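Local structure of extracellular solute-binding protein family 1 (Pseudothermotoga lettingae, 5CI5) at residues L99-W109 with K126-W134; L208-D218 with I401-L412. The protein binds the sugar alpha-D-tagatose between its two lobes and probably delivers it, or a related carbohydrate, to an ABC transporter for uptake. One frame throughout, in Å; residues are numbered along the deposited sequence.

Contact 1: residues L99-W109 with K126-W134; sequences LEPMEEHLKNW and KKIRYGLPW
The guanidinium of Arg129 is met on one face by Leu106, whose CD1 lies 3.7 Å above the plane, offset toward the rim, and at its edge by the carboxylate of Glu103. The two make a side-on salt bridge, the carboxylate tilted 22° from the guanidinium and the donors somewhat out of the carboxylate plane: Arg129 NE meets Glu103 OE1 at 2.9 Å and NH2 meets OE2 at 3.2 Å. OE1 also accepts the backbone N-H of Arg129 through its anti lone pair, so a single residue holds this oxygen with two bonds. The Glu103 chain, bent at chi2 (-50°), folds back to bring its carboxylate there. Arg129 also makes a cation-pi contact with Trp120. The Tyr130 ring takes the carbonyl oxygen of Leu99 at its edge, 3.3 Å from CE2, while Pro101 crosses it obliquely. Over one face of the Trp109 indole sits Leu132 CD2, and its CD1 touches CZ3. Between these aromatic ends, in the conformer described, one of two, SE of selenomethionine Met102 lies against Gly131 CA and CE near Leu132 CB. Its backbone N, at the N-cap position of helix 103-108, donates to Arg129 O at 2.9 Å. Helix start and strand 128-138 are thus joined by exchange: the carbonyl of Arg129 accepts from the N-H of Met102, while its own N-H goes to the side chain of Glu103; the paired charges probably neutralise each other at a partly exposed margin, with Met102, Leu106 and Leu132 buried beside them.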
loop_
_atom_site.group_PDB
_atom_site.type_symbol
_atom_site.label_atom_id
_atom_site.label_comp_id
_atom_site.label_asym_id
_atom_site.label_seq_id
_atom_site.Cartn_x
_atom_site.Cartn_y
_atom_site.Cartn_z
ATOM N N LEU A 99 -18.889 -9.344 -6.203
ATOM C CA LEU A 99 -18.612 -9.726 -4.813
ATOM C C LEU A 99 -19.857 -10.045 -3.977
ATOM O O LEU A 99 -20.874 -9.370 -4.045
ATOM C CB LEU A 99 -17.832 -8.607 -4.107
ATOM C CG LEU A 99 -16.486 -8.218 -4.711
ATOM C CD1 LEU A 99 -15.811 -7.172 -3.826
ATOM C CD2 LEU A 99 -15.529 -9.382 -4.935
ATOM N N GLU A 100 -19.742 -11.101 -3.190
ATOM C CA GLU A 100 -20.762 -11.465 -2.202
ATOM C C GLU A 100 -20.776 -10.443 -1.068
ATOM O O GLU A 100 -19.721 -10.097 -0.549
ATOM C CB GLU A 100 -20.462 -12.860 -1.654
ATOM C CG GLU A 100 -21.468 -13.391 -0.644
ATOM C CD GLU A 100 -22.737 -13.923 -1.268
ATOM O OE1 GLU A 100 -22.916 -13.859 -2.512
ATOM O OE2 GLU A 100 -23.562 -14.452 -0.505
ATOM N N PRO A 101 -21.966 -9.944 -0.679
ATOM C CA PRO A 101 -21.998 -9.032 0.475
ATOM C C PRO A 101 -21.583 -9.751 1.749
ATOM O O PRO A 101 -21.801 -10.964 1.900
ATOM C CB PRO A 101 -23.471 -8.590 0.554
ATOM C CG PRO A 101 -24.218 -9.716 -0.075
ATOM C CD PRO A 101 -23.319 -10.213 -1.192
HETATM N N MSE A 102 -20.950 -9.027 2.663
HETATM C CA MSE A 102 -20.547 -9.623 3.936
HETATM C C MSE A 102 -21.223 -8.913 5.150
HETATM O O MSE A 102 -20.787 -9.082 6.285
HETATM C CB MSE A 102 -18.989 -9.636 4.022
HETATM C CG MSE A 102 -18.298 -10.674 3.023
HETATM SE SE MSE A 102 -16.351 -10.490 2.591
HETATM C CE MSE A 102 -15.629 -11.362 4.169
ATOM N N GLU A 103 -22.316 -8.167 4.928
ATOM C CA GLU A 103 -23.026 -7.515 6.025
ATOM C C GLU A 103 -23.531 -8.485 7.077
ATOM O O GLU A 103 -23.325 -8.281 8.271
ATOM C CB GLU A 103 -24.237 -6.727 5.530
ATOM C CG GLU A 103 -23.964 -5.322 5.134
ATOM C CD GLU A 103 -23.184 -4.515 6.169
ATOM O OE1 GLU A 103 -22.163 -3.958 5.773
ATOM O OE2 GLU A 103 -23.569 -4.396 7.346
ATOM N N GLU A 104 -24.208 -9.535 6.641
ATOM C CA GLU A 104 -24.757 -10.477 7.592
ATOM C C GLU A 104 -23.649 -11.155 8.398
ATOM O O GLU A 104 -23.715 -11.229 9.623
ATOM C CB GLU A 104 -25.595 -11.527 6.900
ATOM C CG GLU A 104 -25.975 -12.648 7.849
ATOM C CD GLU A 104 -27.248 -13.309 7.451
ATOM O OE1 GLU A 104 -27.321 -13.789 6.306
ATOM O OE2 GLU A 104 -28.176 -13.338 8.284
ATOM N N HIS A 105 -22.613 -11.621 7.723
ATOM C CA HIS A 105 -21.516 -12.223 8.481
ATOM C C HIS A 105 -20.857 -11.245 9.467
ATOM O O HIS A 105 -20.516 -11.629 10.586
ATOM C CB HIS A 105 -20.488 -12.786 7.524
ATOM C CG HIS A 105 -20.827 -14.161 7.034
ATOM N ND1 HIS A 105 -20.806 -14.492 5.696
ATOM C CD2 HIS A 105 -21.173 -15.285 7.700
ATOM C CE1 HIS A 105 -21.122 -15.766 5.562
ATOM N NE2 HIS A 105 -21.354 -16.270 6.761
ATOM N N LEU A 106 -20.658 -9.986 9.053
ATOM C CA LEU A 106 -19.949 -9.041 9.892
ATOM C C LEU A 106 -20.814 -8.655 11.082
ATOM O O LEU A 106 -20.314 -8.434 12.189
ATOM C CB LEU A 106 -19.536 -7.807 9.103
ATOM C CG LEU A 106 -18.418 -8.092 8.115
ATOM C CD1 LEU A 106 -18.260 -6.887 7.200
ATOM C CD2 LEU A 106 -17.106 -8.404 8.816
ATOM N N LYS A 107 -22.122 -8.600 10.862
ATOM C CA LYS A 107 -23.033 -8.313 11.956
ATOM C C LYS A 107 -22.965 -9.407 13.028
ATOM O O LYS A 107 -23.175 -9.134 14.201
ATOM C CB LYS A 107 -24.465 -8.160 11.436
ATOM C CG LYS A 107 -25.485 -7.815 12.507
ATOM C CD LYS A 107 -26.103 -6.440 12.263
ATOM C CE LYS A 107 -26.704 -5.862 13.536
ATOM N NZ LYS A 107 -26.420 -4.400 13.656
ATOM N N ASN A 108 -22.676 -10.642 12.629
ATOM C CA ASN A 108 -22.664 -11.750 13.584
ATOM C C ASN A 108 -21.260 -12.113 14.068
ATOM O O ASN A 108 -21.098 -13.045 14.842
ATOM C CB ASN A 108 -23.304 -12.995 12.972
ATOM C CG ASN A 108 -24.814 -12.862 12.822
ATOM O OD1 ASN A 108 -25.489 -12.312 13.689
ATOM N ND2 ASN A 108 -25.339 -13.340 11.707
ATOM N N TRP A 109 -20.244 -11.407 13.589
ATOM C CA TRP A 109 -18.861 -11.767 13.919
ATOM C C TRP A 109 -18.323 -10.993 15.123
ATOM O O TRP A 109 -18.402 -9.761 15.138
ATOM C CB TRP A 109 -17.957 -11.510 12.706
ATOM C CG TRP A 109 -16.523 -11.919 12.928
ATOM C CD1 TRP A 109 -16.084 -13.103 13.450
ATOM C CD2 TRP A 109 -15.348 -11.163 12.610
ATOM N NE1 TRP A 109 -14.707 -13.126 13.493
ATOM C CE2 TRP A 109 -14.233 -11.951 12.973
ATOM C CE3 TRP A 109 -15.130 -9.899 12.063
ATOM C CZ2 TRP A 109 -12.921 -11.509 12.806
ATOM C CZ3 TRP A 109 -13.830 -9.462 11.897
ATOM C CH2 TRP A 109 -12.743 -10.263 12.276
ATOM N N LYS A 126 -22.262 1.553 -1.538
ATOM C CA LYS A 126 -23.678 1.853 -1.214
ATOM C C LYS A 126 -24.088 1.317 0.164
ATOM O O LYS A 126 -25.135 0.675 0.342
ATOM C CB LYS A 126 -24.613 1.318 -2.303
ATOM C CG LYS A 126 -24.281 1.784 -3.696
ATOM C CD LYS A 126 -24.195 3.292 -3.828
ATOM C CE LYS A 126 -23.971 3.745 -5.272
ATOM N NZ LYS A 126 -23.736 5.232 -5.329
ATOM N N LYS A 127 -23.234 1.606 1.139
ATOM C CA LYS A 127 -23.438 1.308 2.560
ATOM C C LYS A 127 -23.439 -0.175 2.873
ATOM O O LYS A 127 -23.862 -0.591 3.941
ATOM C CB LYS A 127 -24.729 1.969 3.052
ATOM C CG LYS A 127 -24.766 3.451 2.779
ATOM C CD LYS A 127 -23.665 4.180 3.518
ATOM C CE LYS A 127 -23.735 5.675 3.238
ATOM N NZ LYS A 127 -22.790 6.436 4.087
ATOM N N ILE A 128 -22.937 -0.978 1.945
ATOM C CA ILE A 128 -22.806 -2.403 2.183
ATOM C C ILE A 128 -21.327 -2.775 2.182
ATOM O O ILE A 128 -20.579 -2.344 1.311
ATOM C CB ILE A 128 -23.571 -3.198 1.138
ATOM C CG1 ILE A 128 -25.076 -2.880 1.254
ATOM C CG2 ILE A 128 -23.363 -4.698 1.312
ATOM C CD1 ILE A 128 -25.808 -3.159 0.053
ATOM N N ARG A 129 -20.913 -3.544 3.188
ATOM C CA ARG A 129 -19.527 -4.005 3.247
ATOM C C ARG A 129 -19.362 -5.272 2.420
ATOM O O ARG A 129 -20.110 -6.243 2.596
ATOM C CB ARG A 129 -19.126 -4.227 4.704
ATOM C CG ARG A 129 -18.986 -2.907 5.471
ATOM C CD ARG A 129 -18.775 -3.090 6.964
ATOM N NE ARG A 129 -19.976 -3.562 7.633
ATOM C CZ ARG A 129 -20.092 -3.691 8.952
ATOM N NH1 ARG A 129 -19.086 -3.385 9.752
ATOM N NH2 ARG A 129 -21.221 -4.125 9.462
ATOM N N TYR A 130 -18.353 -5.249 1.544
ATOM C CA TYR A 130 -18.042 -6.343 0.629
ATOM C C TYR A 130 -16.645 -6.922 0.826
ATOM O O TYR A 130 -16.175 -7.706 -0.015
ATOM C CB TYR A 130 -18.162 -5.851 -0.812
ATOM C CG TYR A 130 -19.598 -5.693 -1.303
ATOM C CD1 TYR A 130 -20.237 -4.466 -1.264
ATOM C CD2 TYR A 130 -20.300 -6.778 -1.805
ATOM C CE1 TYR A 130 -21.533 -4.314 -1.712
ATOM C CE2 TYR A 130 -21.593 -6.640 -2.261
ATOM C CZ TYR A 130 -22.205 -5.404 -2.213
ATOM O OH TYR A 130 -23.502 -5.268 -2.685
ATOM N N GLY A 131 -15.956 -6.523 1.895
ATOM C CA GLY A 131 -14.684 -7.113 2.231
ATOM C C GLY A 131 -14.372 -7.044 3.706
ATOM O O GLY A 131 -14.940 -6.224 4.455
ATOM N N LEU A 132 -13.469 -7.920 4.135
ATOM C CA LEU A 132 -13.004 -7.956 5.527
ATOM C C LEU A 132 -11.539 -7.524 5.536
ATOM O O LEU A 132 -10.689 -8.285 5.099
ATOM C CB LEU A 132 -13.140 -9.357 6.127
ATOM C CG LEU A 132 -12.541 -9.540 7.524
ATOM C CD1 LEU A 132 -12.973 -8.425 8.487
ATOM C CD2 LEU A 132 -12.904 -10.917 8.041
ATOM N N PRO A 133 -11.246 -6.298 6.004
ATOM C CA PRO A 133 -9.832 -5.871 6.060
ATOM C C PRO A 133 -9.005 -6.862 6.876
ATOM O O PRO A 133 -9.368 -7.156 8.018
ATOM C CB PRO A 133 -9.914 -4.489 6.732
ATOM C CG PRO A 133 -11.272 -3.999 6.349
ATOM C CD PRO A 133 -12.146 -5.230 6.468
ATOM N N TRP A 134 -7.918 -7.353 6.293
ATOM C CA TRP A 134 -7.056 -8.344 6.945
ATOM C C TRP A 134 -5.732 -7.734 7.457
ATOM O O TRP A 134 -5.332 -7.996 8.589
ATOM C CB TRP A 134 -6.765 -9.511 5.994
ATOM C CG TRP A 134 -5.963 -10.568 6.687
ATOM C CD1 TRP A 134 -6.446 -11.500 7.586
ATOM C CD2 TRP A 134 -4.544 -10.768 6.634
ATOM N NE1 TRP A 134 -5.411 -12.278 8.061
ATOM C CE2 TRP A 134 -4.240 -11.855 7.496
ATOM C CE3 TRP A 134 -3.500 -10.161 5.922
ATOM C CZ2 TRP A 134 -2.940 -12.325 7.687
ATOM C CZ3 TRP A 134 -2.192 -10.642 6.111
ATOM C CH2 TRP A 134 -1.931 -11.720 6.982
HETATM O O HOH W 1 -16.915 -10.255 -0.689
HETATM O O HOH W 2 -22.146 -0.590 6.156
#

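Contact 2: residues L208-D218 with I401-L412; sequences LTDDYSKAAFD and IKIAAENVNKIL
Ala215 presents its methyl to helix 401-412 where small Ala405 leaves its surface low, CB lying 3.8 Å from Val408 CG1 and 4.1 Å from Ala405 CB. The larger bump of this irregular loop is Phe217. Its chi1 of 60° sets the ring between its own backbone N and carbonyl carbon, and the rim then runs along the helix: CD1 slides past Ile401 CG1, CE1 and CZ lie against the small Ala404 and Ala405, and CE2 reaches Val408 CG2 at 4.0 Å. Two alanines thus form the hollow, with the branched Ile401 and Val408 as its walls. Asp218 follows, its CB packed 3.6 Å from Ala405 CB and its OD2 tied by a water to Lys402 O. At the other end Leu412 rises toward the loop, meeting the carbonyls of Tyr212 and Ser213, while its CD1 and Leu208 CD2 approach tip to tip. One direct hydrogen bond fixes the register: Ala215 N gives a nearly straight bond (177°) to Asn409 OD1 at 2.7 Å, in the carbonyl plane, and Asn409 ND2 reaches Ala215 O through a water. Around this pairing, Phe217 also touches Tyr196 and Leu200 of helix 190-202 and Ile383 of helix 376-391, and Ile401 and Ala404 lean on Met386, so the loop between helices 190-202 and 220-234 is packed against the last helix of the chain, 397-413, with helices 190-202 and 376-391 beside it.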
loop_
_atom_site.group_PDB
_atom_site.type_symbol
_atom_site.label_atom_id
_atom_site.label_comp_id
_atom_site.label_asym_id
_atom_site.label_seq_id
_atom_site.Cartn_x
_atom_site.Cartn_y
_atom_site.Cartn_z
ATOM N N LEU A 208 -9.096 14.163 -5.737
ATOM C CA LEU A 208 -10.406 14.588 -6.226
ATOM C C LEU A 208 -11.053 15.568 -5.279
ATOM O O LEU A 208 -10.641 15.717 -4.118
ATOM C CB LEU A 208 -11.324 13.374 -6.396
ATOM C CG LEU A 208 -10.850 12.152 -7.189
ATOM C CD1 LEU A 208 -12.007 11.120 -7.281
ATOM C CD2 LEU A 208 -10.370 12.539 -8.580
ATOM N N THR A 209 -12.091 16.242 -5.774
ATOM C CA THR A 209 -12.921 17.050 -4.909
ATOM C C THR A 209 -13.587 16.153 -3.857
ATOM O O THR A 209 -13.652 14.934 -4.012
ATOM C CB THR A 209 -13.983 17.832 -5.728
ATOM O OG1 THR A 209 -14.809 16.933 -6.480
ATOM C CG2 THR A 209 -13.284 18.790 -6.698
ATOM N N ASP A 210 -14.041 16.763 -2.766
ATOM C CA ASP A 210 -14.574 16.012 -1.640
ATOM C C ASP A 210 -15.749 15.121 -2.005
ATOM O O ASP A 210 -15.920 14.068 -1.386
ATOM C CB ASP A 210 -14.987 16.969 -0.524
ATOM C CG ASP A 210 -13.798 17.608 0.162
ATOM O OD1 ASP A 210 -12.655 17.159 -0.080
ATOM O OD2 ASP A 210 -14.008 18.556 0.947
ATOM N N ASP A 211 -16.543 15.518 -3.001
ATOM C CA ASP A 211 -17.683 14.717 -3.425
ATOM C C ASP A 211 -17.329 13.763 -4.583
ATOM O O ASP A 211 -18.222 13.169 -5.193
ATOM C CB ASP A 211 -18.878 15.622 -3.823
ATOM C CG ASP A 211 -18.643 16.433 -5.105
ATOM O OD1 ASP A 211 -17.593 16.306 -5.772
ATOM O OD2 ASP A 211 -19.544 17.217 -5.469
ATOM N N TYR A 212 -16.029 13.626 -4.874
ATOM C CA TYR A 212 -15.521 12.721 -5.925
ATOM C C TYR A 212 -15.952 13.019 -7.347
ATOM O O TYR A 212 -15.775 12.177 -8.223
ATOM C CB TYR A 212 -15.940 11.281 -5.668
ATOM C CG TYR A 212 -15.756 10.824 -4.277
ATOM C CD1 TYR A 212 -14.538 10.966 -3.629
ATOM C CD2 TYR A 212 -16.807 10.226 -3.591
ATOM C CE1 TYR A 212 -14.366 10.537 -2.340
ATOM C CE2 TYR A 212 -16.641 9.794 -2.299
ATOM C CZ TYR A 212 -15.418 9.954 -1.682
ATOM O OH TYR A 212 -15.261 9.526 -0.388
ATOM N N SER A 213 -16.539 14.180 -7.593
ATOM C CA SER A 213 -17.103 14.450 -8.906
ATOM C C SER A 213 -16.083 14.908 -9.945
ATOM O O SER A 213 -16.322 14.795 -11.157
ATOM C CB SER A 213 -18.211 15.501 -8.780
ATOM O OG SER A 213 -17.713 16.772 -8.429
ATOM N N LYS A 214 -14.931 15.376 -9.468
ATOM C CA LYS A 214 -14.027 16.175 -10.263
ATOM C C LYS A 214 -12.581 15.971 -9.784
ATOM O O LYS A 214 -12.344 15.779 -8.595
ATOM C CB LYS A 214 -14.437 17.659 -10.145
ATOM C CG LYS A 214 -13.573 18.678 -10.853
ATOM C CD LYS A 214 -14.167 20.087 -10.710
ATOM C CE LYS A 214 -13.163 21.189 -11.020
ATOM N NZ LYS A 214 -12.002 21.186 -10.063
ATOM N N ALA A 215 -11.631 16.028 -10.707
ATOM C CA ALA A 215 -10.222 16.097 -10.339
ATOM C C ALA A 215 -9.918 17.388 -9.606
ATOM O O ALA A 215 -10.462 18.454 -9.920
ATOM C CB ALA A 215 -9.339 15.966 -11.565
ATOM N N ALA A 216 -9.031 17.295 -8.633
ATOM C CA ALA A 216 -8.639 18.454 -7.834
ATOM C C ALA A 216 -7.128 18.686 -7.902
ATOM O O ALA A 216 -6.642 19.723 -7.458
ATOM C CB ALA A 216 -9.085 18.283 -6.391
ATOM N N PHE A 217 -6.376 17.738 -8.451
ATOM C CA PHE A 217 -4.909 17.832 -8.406
ATOM C C PHE A 217 -4.304 18.777 -9.440
ATOM O O PHE A 217 -3.123 19.080 -9.332
ATOM C CB PHE A 217 -4.251 16.444 -8.558
ATOM C CG PHE A 217 -4.577 15.722 -9.864
ATOM C CD1 PHE A 217 -3.795 15.902 -10.988
ATOM C CD2 PHE A 217 -5.646 14.834 -9.950
ATOM C CE1 PHE A 217 -4.077 15.224 -12.161
ATOM C CE2 PHE A 217 -5.929 14.177 -11.125
ATOM C CZ PHE A 217 -5.143 14.373 -12.230
ATOM N N ASP A 218 -5.068 19.229 -10.440
ATOM C CA ASP A 218 -4.542 20.214 -11.411
ATOM C C ASP A 218 -4.661 21.612 -10.798
ATOM O O ASP A 218 -5.536 22.422 -11.161
ATOM C CB ASP A 218 -5.267 20.145 -12.764
ATOM C CG ASP A 218 -4.583 21.010 -13.861
ATOM O OD1 ASP A 218 -3.464 21.518 -13.638
ATOM O OD2 ASP A 218 -5.150 21.181 -14.969
ATOM N N ILE A 401 -0.072 17.274 -16.315
ATOM C CA ILE A 401 -1.086 17.397 -15.281
ATOM C C ILE A 401 -2.423 17.883 -15.883
ATOM O O ILE A 401 -3.486 17.439 -15.453
ATOM C CB ILE A 401 -0.571 18.330 -14.134
ATOM C CG1 ILE A 401 -1.343 18.097 -12.828
ATOM C CG2 ILE A 401 -0.598 19.792 -14.564
ATOM C CD1 ILE A 401 -0.676 18.745 -11.601
ATOM N N LYS A 402 -2.368 18.740 -16.909
ATOM C CA LYS A 402 -3.565 19.119 -17.655
ATOM C C LYS A 402 -4.284 17.917 -18.253
ATOM O O LYS A 402 -5.506 17.752 -18.055
ATOM C CB LYS A 402 -3.205 20.114 -18.760
ATOM C CG LYS A 402 -4.401 20.486 -19.654
ATOM C CD LYS A 402 -3.955 21.342 -20.826
ATOM C CE LYS A 402 -5.103 21.649 -21.777
ATOM N NZ LYS A 402 -5.595 20.461 -22.544
ATOM N N ILE A 403 -3.538 17.087 -18.982
ATOM C CA ILE A 403 -4.093 15.905 -19.637
ATOM C C ILE A 403 -4.654 14.915 -18.632
ATOM O O ILE A 403 -5.770 14.411 -18.787
ATOM C CB ILE A 403 -3.029 15.225 -20.506
ATOM C CG1 ILE A 403 -2.760 16.105 -21.731
ATOM C CG2 ILE A 403 -3.496 13.819 -20.932
ATOM C CD1 ILE A 403 -1.579 15.671 -22.536
ATOM N N ALA A 404 -3.887 14.636 -17.582
ATOM C CA ALA A 404 -4.334 13.689 -16.580
ATOM C C ALA A 404 -5.643 14.115 -15.934
ATOM O O ALA A 404 -6.551 13.309 -15.748
ATOM C CB ALA A 404 -3.242 13.503 -15.506
ATOM N N ALA A 405 -5.754 15.388 -15.608
ATOM C CA ALA A 405 -6.944 15.884 -14.937
ATOM C C ALA A 405 -8.138 15.855 -15.888
ATOM O O ALA A 405 -9.236 15.484 -15.494
ATOM C CB ALA A 405 -6.711 17.290 -14.400
ATOM N N GLU A 406 -7.915 16.239 -17.135
ATOM C CA GLU A 406 -8.976 16.169 -18.135
ATOM C C GLU A 406 -9.470 14.735 -18.319
ATOM O O GLU A 406 -10.676 14.485 -18.387
ATOM C CB GLU A 406 -8.489 16.774 -19.461
ATOM C CG GLU A 406 -8.433 18.303 -19.372
ATOM C CD GLU A 406 -7.778 19.000 -20.557
ATOM O OE1 GLU A 406 -7.168 18.335 -21.417
ATOM O OE2 GLU A 406 -7.875 20.246 -20.613
ATOM N N ASN A 407 -8.549 13.777 -18.349
ATOM C CA ASN A 407 -8.932 12.385 -18.510
ATOM C C ASN A 407 -9.664 11.867 -17.284
ATOM O O ASN A 407 -10.610 11.080 -17.387
ATOM C CB ASN A 407 -7.706 11.528 -18.793
ATOM C CG ASN A 407 -7.154 11.749 -20.181
ATOM O OD1 ASN A 407 -7.819 12.327 -21.048
ATOM N ND2 ASN A 407 -5.924 11.298 -20.404
ATOM N N VAL A 408 -9.227 12.291 -16.105
ATOM C CA VAL A 408 -9.915 11.895 -14.880
ATOM C C VAL A 408 -11.350 12.447 -14.883
ATOM O O VAL A 408 -12.294 11.751 -14.492
ATOM C CB VAL A 408 -9.140 12.367 -13.641
ATOM C CG1 VAL A 408 -10.002 12.292 -12.378
ATOM C CG2 VAL A 408 -7.877 11.534 -13.479
ATOM N N ASN A 409 -11.533 13.680 -15.334
ATOM C CA ASN A 409 -12.881 14.236 -15.342
ATOM C C ASN A 409 -13.789 13.505 -16.327
ATOM O O ASN A 409 -14.984 13.355 -16.063
ATOM C CB ASN A 409 -12.843 15.733 -15.653
ATOM C CG ASN A 409 -12.350 16.546 -14.484
ATOM O OD1 ASN A 409 -12.380 16.097 -13.337
ATOM N ND2 ASN A 409 -11.913 17.771 -14.757
ATOM N N LYS A 410 -13.233 13.040 -17.443
ATOM C CA LYS A 410 -14.011 12.259 -18.402
ATOM C C LYS A 410 -14.384 10.893 -17.805
ATOM O O LYS A 410 -15.511 10.416 -17.964
ATOM C CB LYS A 410 -13.234 12.096 -19.708
ATOM C CG LYS A 410 -13.158 13.407 -20.526
ATOM C CD LYS A 410 -12.157 13.359 -21.704
ATOM C CE LYS A 410 -11.953 14.752 -22.354
ATOM N NZ LYS A 410 -13.197 15.312 -22.994
ATOM N N ILE A 411 -13.438 10.289 -17.100
ATOM C CA ILE A 411 -13.683 9.030 -16.424
ATOM C C ILE A 411 -14.823 9.184 -15.427
ATOM O O ILE A 411 -15.691 8.307 -15.333
ATOM C CB ILE A 411 -12.401 8.543 -15.705
ATOM C CG1 ILE A 411 -11.383 8.030 -16.728
ATOM C CG2 ILE A 411 -12.715 7.473 -14.664
ATOM C CD1 ILE A 411 -9.934 7.926 -16.195
ATOM N N LEU A 412 -14.834 10.293 -14.695
ATOM C CA LEU A 412 -15.812 10.494 -13.638
ATOM C C LEU A 412 -17.180 10.852 -14.213
ATOM O O LEU A 412 -18.200 10.667 -13.552
ATOM C CB LEU A 412 -15.349 11.583 -12.679
ATOM C CG LEU A 412 -14.180 11.108 -11.799
ATOM C CD1 LEU A 412 -13.544 12.306 -11.119
ATOM C CD2 LEU A 412 -14.601 10.072 -10.774
HETATM O O HOH W 3 -10.671 19.334 -12.569
HETATM O O HOH W 4 -7.030 19.911 -16.577
#

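Contact 1 and contact 2 follow each other along the chain, the first closing before the second opens, and their centres lie 30 Å apart, with nearest atoms about 9 Å from one another and no touch. Contact 1 joins the short helix 103-108 to strand 128-138 of the mixed seven-stranded sheet; contact 2 involves no strand and holds a loop to helix 397-413. One closes over only 16 intervening residues, the other over 182, so one contact is local in sequence and the other joins distant parts of the chain. Both lie more than 20 Å from the centre of the chain. Neither contains a pocket residue, but the strand of contact 1 runs on to Tyr135 and Asp137 in the sugar pocket.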